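Local coordinates for protein alpha-L-arabinofuranosidase B (Aspergillus kawachii, PDB 6SXT) that hydrolyses terminal non-reducing alpha-L-arabinofuranosyl residues from arabinoxylan, arabinan and related plant polysaccharides, helping to break down hemicellulose, at residues G3-Y8 with A24-F29; G320-G325 with T421-A426. All coordinates share one frame; numbering follows the deposited sequence.

Contact 1 (G3-Y8 with A24-F29)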
loop_
_atom_site.group_PDB
_atom_site.type_symbol
_atom_site.label_atom_id
_atom_site.label_comp_id
_atom_site.label_asym_id
_atom_site.label_seq_id
_atom_site.Cartn_x
_atom_site.Cartn_y
_atom_site.Cartn_z
ATOM N N GLY A 3 15.570 -1.166 19.843
ATOM C CA GLY A 3 14.526 -1.259 18.820
ATOM C C GLY A 3 13.811 -2.602 18.899
ATOM O O GLY A 3 14.242 -3.504 19.616
ATOM N N PRO A 4 12.758 -2.807 18.072
ATOM C CA PRO A 4 12.013 -4.063 18.120
ATOM C C PRO A 4 12.908 -5.289 18.030
ATOM O O PRO A 4 12.704 -6.262 18.773
ATOM C CB PRO A 4 11.072 -3.934 16.920
ATOM C CG PRO A 4 10.810 -2.455 16.862
ATOM C CD PRO A 4 12.165 -1.829 17.158
ATOM N N CYS A 5 13.897 -5.304 17.131
ATOM C CA CYS A 5 14.731 -6.523 16.961
ATOM C C CYS A 5 15.717 -6.683 18.128
ATOM O O CYS A 5 16.068 -7.825 18.418
ATOM C CB CYS A 5 15.474 -6.543 15.639
ATOM S SG CYS A 5 14.249 -6.807 14.289
ATOM N N ASP A 6 16.079 -5.602 18.810
ATOM C CA ASP A 6 16.902 -5.767 20.028
ATOM C C ASP A 6 16.061 -6.447 21.109
ATOM O O ASP A 6 16.622 -7.259 21.844
ATOM C CB ASP A 6 17.405 -4.409 20.494
ATOM C CG ASP A 6 18.245 -3.693 19.444
ATOM O OD1 ASP A 6 19.240 -4.296 18.968
ATOM O OD2 ASP A 6 17.864 -2.565 19.134
ATOM N N ILE A 7 14.783 -6.072 21.185
ATOM C CA ILE A 7 13.829 -6.648 22.168
ATOM C C ILE A 7 13.640 -8.121 21.860
ATOM O O ILE A 7 13.735 -8.968 22.775
ATOM C CB ILE A 7 12.533 -5.858 22.173
ATOM C CG1 ILE A 7 12.800 -4.428 22.630
ATOM C CG2 ILE A 7 11.452 -6.519 23.014
ATOM C CD1 ILE A 7 11.747 -3.445 22.335
ATOM N N TYR A 8 13.406 -8.489 20.597
ATOM C CA TYR A 8 13.232 -9.896 20.226
ATOM C C TYR A 8 14.512 -10.676 20.547
ATOM O O TYR A 8 14.425 -11.805 21.076
ATOM C CB TYR A 8 12.866 -10.067 18.751
ATOM C CG TYR A 8 11.414 -9.853 18.444
ATOM C CD1 TYR A 8 10.452 -10.726 18.906
ATOM C CD2 TYR A 8 10.971 -8.806 17.639
ATOM C CE1 TYR A 8 9.109 -10.575 18.574
ATOM C CE2 TYR A 8 9.621 -8.641 17.301
ATOM C CZ TYR A 8 8.686 -9.527 17.772
ATOM O OH TYR A 8 7.383 -9.379 17.381
ATOM N N ALA A 24 14.775 2.352 11.266
ATOM C CA ALA A 24 15.604 1.251 11.749
ATOM C C ALA A 24 14.876 0.461 12.825
ATOM O O ALA A 24 14.181 1.080 13.688
ATOM C CB ALA A 24 16.898 1.845 12.322
ATOM N N LEU A 25 15.057 -0.854 12.822
ATOM C CA LEU A 25 14.406 -1.729 13.817
ATOM C C LEU A 25 15.410 -2.277 14.818
ATOM O O LEU A 25 15.025 -3.071 15.693
ATOM C CB LEU A 25 13.655 -2.826 13.061
ATOM C CG LEU A 25 12.539 -2.290 12.173
ATOM C CD1 LEU A 25 11.945 -3.412 11.354
ATOM C CD2 LEU A 25 11.474 -1.578 12.966
ATOM N N TYR A 26 16.678 -1.940 14.639
ATOM C CA TYR A 26 17.768 -2.189 15.631
ATOM C C TYR A 26 18.342 -0.841 16.009
ATOM O O TYR A 26 18.578 -0.017 15.135
ATOM C CB TYR A 26 18.885 -3.033 15.017
ATOM C CG TYR A 26 18.543 -4.433 14.580
ATOM C CD1 TYR A 26 17.946 -4.683 13.363
ATOM C CD2 TYR A 26 18.927 -5.514 15.353
ATOM C CE1 TYR A 26 17.687 -5.958 12.939
ATOM C CE2 TYR A 26 18.656 -6.810 14.943
ATOM C CZ TYR A 26 18.041 -7.034 13.730
ATOM O OH TYR A 26 17.801 -8.310 13.301
ATOM N N SER A 27 18.698 -0.672 17.275
ATOM C CA SER A 27 19.273 0.602 17.761
ATOM C C SER A 27 20.601 0.900 17.062
ATOM O O SER A 27 20.915 2.084 16.933
ATOM C CB SER A 27 19.365 0.586 19.275
ATOM O OG SER A 27 20.278 -0.388 19.606
ATOM N N SER A 28 21.332 -0.065 16.560
ATOM C CA SER A 28 22.646 0.249 15.967
ATOM C C SER A 28 22.563 0.237 14.443
ATOM O O SER A 28 23.623 0.369 13.771
ATOM C CB SER A 28 23.647 -0.722 16.455
ATOM O OG SER A 28 23.268 -2.016 16.052
ATOM N N PHE A 29 21.386 -0.009 13.854
ATOM C CA PHE A 29 21.307 -0.141 12.379
ATOM C C PHE A 29 21.421 1.232 11.724
ATOM O O PHE A 29 20.623 2.154 12.024
ATOM C CB PHE A 29 20.029 -0.850 11.924
ATOM C CG PHE A 29 19.973 -1.037 10.442
ATOM C CD1 PHE A 29 20.718 -2.058 9.848
ATOM C CD2 PHE A 29 19.243 -0.193 9.625
ATOM C CE1 PHE A 29 20.691 -2.235 8.475
ATOM C CE2 PHE A 29 19.226 -0.392 8.257
ATOM C CZ PHE A 29 19.952 -1.415 7.687
HETATM O O HOH W 1 21.175 -2.861 17.850
#
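Leu25 meets the start of helix 4-10 twice. Its carbonyl O accepts the N-H of Cys5 at 2.9 Å, with the donor almost straight ahead of the C=O bond (165°), an acceptor for a first-turn amide with no helix carbonyl before it. Pro4 suits the position before it, since it has no N-H to satisfy; its ring carbon CG also touches Leu25 CD2 at 4.0 Å, the two side chains crossing at about a right angle. Gly3, the N-cap residue, runs so close to the Leu25 carbonyl that a beta carbon would collide with it. Tyr26 then turns one face of its ring to Cys5. Cys5 CB stands 3.3 Å from the ring centroid, a CH-pi contact displaced toward the rim near CZ, while Cys5 SG lies obliquely at 4.2 Å from the same centroid. The sulfur is tied to Cys15 on strand 15-20. Asp6 OD1 comes to the ring edge, its carboxylate turned 80° from the ring. Ser27 gives its N-H to Asp6 OD2 (2.8 Å) on the syn lone pair, and the anti lone pair of that oxygen takes Gly3 N, also at 2.8 Å. Asp6 CG lies beside its own backbone N (chi1 -59°), on the side of the N-cap, from where OD2 can take both amides. Ser28 OG joins through a water, which donates to Asp6 OD1 at 2.7 Å. An acid in the third helical position bonded back to the N-cap amide is one half of a capping box; here the same carboxylate also grips the type I turn 26-29 in the catalytic domain.

Contact 2 (G320-G325 with T421-A426). With NAG (2-acetamido-2-deoxy-beta-D-glucopyranose), chain D.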
loop_
_atom_site.group_PDB
_atom_site.type_symbol
_atom_site.label_atom_id
_atom_site.label_comp_id
_atom_site.label_asym_id
_atom_site.label_seq_id
_atom_site.Cartn_x
_atom_site.Cartn_y
_atom_site.Cartn_z
ATOM N N GLY A 320 0.516 11.319 7.690
ATOM C CA GLY A 320 1.249 12.386 7.034
ATOM C C GLY A 320 0.413 13.083 5.962
ATOM O O GLY A 320 -0.690 12.620 5.644
ATOM N N SER A 321 0.914 14.174 5.422
ATOM C CA SER A 321 0.184 14.891 4.339
ATOM C C SER A 321 0.317 14.133 3.020
ATOM O O SER A 321 1.436 13.859 2.560
ATOM C CB SER A 321 0.703 16.291 4.208
ATOM O OG SER A 321 0.046 16.918 3.108
ATOM N N LEU A 322 -0.811 13.905 2.360
ATOM C CA LEU A 322 -0.862 13.339 1.004
ATOM C C LEU A 322 -0.838 14.427 -0.088
ATOM O O LEU A 322 -0.797 14.046 -1.258
ATOM C CB LEU A 322 -2.190 12.573 0.875
ATOM C CG LEU A 322 -2.148 11.174 1.486
ATOM C CD1 LEU A 322 -3.520 10.678 1.813
ATOM C CD2 LEU A 322 -1.410 10.176 0.595
ATOM N N VAL A 323 -0.856 15.697 0.267
ATOM C CA VAL A 323 -1.129 16.779 -0.708
ATOM C C VAL A 323 0.041 17.742 -0.747
ATOM O O VAL A 323 0.665 18.020 0.299
ATOM C CB VAL A 323 -2.439 17.483 -0.333
ATOM C CG1 VAL A 323 -2.725 18.648 -1.261
ATOM C CG2 VAL A 323 -3.559 16.492 -0.361
ATOM N N SER A 324 0.366 18.194 -1.933
ATOM C CA SER A 324 1.295 19.318 -2.128
ATOM C C SER A 324 0.827 20.168 -3.301
ATOM O O SER A 324 -0.066 19.726 -4.060
ATOM C CB SER A 324 2.717 18.828 -2.341
ATOM O OG SER A 324 2.883 18.171 -3.568
ATOM N N GLY A 325 1.518 21.291 -3.506
ATOM C CA GLY A 325 1.182 22.177 -4.630
ATOM C C GLY A 325 -0.048 23.028 -4.315
ATOM O O GLY A 325 -0.545 23.091 -3.194
ATOM N N THR A 421 -10.963 9.167 -5.886
ATOM C CA THR A 421 -10.227 10.064 -4.979
ATOM C C THR A 421 -8.834 10.317 -5.534
ATOM O O THR A 421 -8.131 9.358 -5.887
ATOM C CB THR A 421 -10.183 9.464 -3.571
ATOM O OG1 THR A 421 -11.512 9.290 -3.093
ATOM C CG2 THR A 421 -9.464 10.344 -2.592
ATOM N N PHE A 422 -8.472 11.580 -5.596
ATOM C CA PHE A 422 -7.178 12.007 -6.184
ATOM C C PHE A 422 -6.548 13.007 -5.250
ATOM O O PHE A 422 -7.197 13.900 -4.667
ATOM C CB PHE A 422 -7.394 12.572 -7.587
ATOM C CG PHE A 422 -7.949 11.537 -8.527
ATOM C CD1 PHE A 422 -7.156 10.666 -9.255
ATOM C CD2 PHE A 422 -9.324 11.396 -8.631
ATOM C CE1 PHE A 422 -7.685 9.682 -10.067
ATOM C CE2 PHE A 422 -9.863 10.436 -9.467
ATOM C CZ PHE A 422 -9.064 9.547 -10.155
ATOM N N CYS A 423 -5.220 12.906 -5.150
ATOM C CA CYS A 423 -4.429 13.703 -4.217
ATOM C C CYS A 423 -3.600 14.690 -5.005
ATOM O O CYS A 423 -2.779 14.290 -5.830
ATOM C CB CYS A 423 -3.517 12.808 -3.399
ATOM S SG CYS A 423 -4.446 11.548 -2.445
ATOM N N PRO A 424 -3.825 16.013 -4.858
ATOM C CA PRO A 424 -3.059 16.990 -5.606
ATOM C C PRO A 424 -1.592 16.876 -5.183
ATOM O O PRO A 424 -1.290 16.701 -3.974
ATOM C CB PRO A 424 -3.659 18.333 -5.232
ATOM C CG PRO A 424 -5.048 17.966 -4.741
ATOM C CD PRO A 424 -4.900 16.624 -4.069
ATOM N N GLN A 425 -0.758 17.060 -6.185
ATOM C CA GLN A 425 0.713 17.068 -6.003
ATOM C C GLN A 425 1.250 18.256 -6.792
ATOM O O GLN A 425 0.770 18.500 -7.935
ATOM C CB GLN A 425 1.268 15.757 -6.522
ATOM C CG GLN A 425 2.769 15.601 -6.252
ATOM C CD GLN A 425 3.343 14.292 -6.698
ATOM O OE1 GLN A 425 2.666 13.249 -6.761
ATOM N NE2 GLN A 425 4.658 14.304 -6.967
ATOM N N ALA A 426 2.216 18.974 -6.270
ATOM C CA ALA A 426 2.863 20.038 -7.058
ATOM C C ALA A 426 3.190 19.470 -8.443
ATOM O O ALA A 426 3.832 18.420 -8.575
ATOM C CB ALA A 426 4.090 20.525 -6.304
HETATM C C1 NAG D . 9.696 20.663 -10.398
HETATM C C2 NAG D . 9.767 21.867 -11.329
HETATM C C3 NAG D . 9.676 23.174 -10.519
HETATM C C4 NAG D . 8.468 23.147 -9.567
HETATM C C5 NAG D . 8.321 21.811 -8.844
HETATM C C6 NAG D . 6.960 21.693 -8.112
HETATM C C7 NAG D . 10.957 21.320 -13.413
HETATM C C8 NAG D . 12.269 21.237 -14.115
HETATM N N2 NAG D . 10.971 21.808 -12.163
HETATM O O3 NAG D . 9.604 24.348 -11.392
HETATM O O4 NAG D . 8.505 24.259 -8.668
HETATM O O5 NAG D . 8.431 20.669 -9.713
HETATM O O6 NAG D . 5.867 21.884 -9.061
HETATM O O7 NAG D . 9.912 20.966 -13.960
HETATM O O HOH W 2 0.824 15.042 -3.148
#
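The flat group where Ser324 meets Pro424 is the Pro424 peptide, whose carbonyl O is approached from both faces: Ser324 N-H comes from above the carbonyl plane, 37° out of it, at 3.0 Å from Pro424 O, and a water donates from the opposite face at 2.8 Å from that oxygen. Beyond the oxygen, nearly in line with the C=O bond, Val323 CA adds a CA-H...O contact of 3.3 Å to Pro424 O. Both methyls of Val323 lie on one side of the puckered Pro424 ring, CG1 over it and CG2 out beyond the CD edge, 3.9 Å from CD. The same water donates to Leu322 O, so it bridges the two backbones. Ser324 makes the second direct bond: with chi1 69° its OG sits between its own N and carbonyl carbon and takes the N-H of Ala426 at 2.9 Å, almost straight (169°). A small hydroxyl can thus stand in where the Ser324 carbonyl is poorly angled. Gly325 then passes with its CA 3.6 Å from Ala426 CA, too close for a beta carbon. Ala426 CB lies against O6 of a glycan sugar at 3.6 Å. At the other end, Leu322 CB rests on the sulfur of Cys423, which is disulfide-bonded to Cys385. Strand 422-426 is paired with strand 433-437, whose Arg436 bonds Leu322 O and, together with Tyr444 OH, Gln425 OE1. Phe328 and Phe386 also touch Pro424, so the first residues of the arabinose-binding region, which follow strand 317-319, are laid along strand 422-426 of the same region.

How the contacts relate
From the N terminus, contact 1 comes first: helix 4-10 leads into strand 15-20, and the chain returns at 24-29 to meet the helix start, closing a short loop of 15 residues within the catalytic domain. The chain then builds the rest of that domain, and helix 302-315 packs beside helix 4-10 before strand 317-319 leads to contact 2. There 320-325 meets 421-426 across 95 intervening residues of the arabinose-binding domain, probably a beta-trefoil. The two loops follow in series, neither nested nor crossed, their centres 32 Å apart. Contact 1 ties the start of helix 4-10 to the loop between strands 15-20 and 34-38, contact 2 the loop after strand 317-319 to strand 422-426.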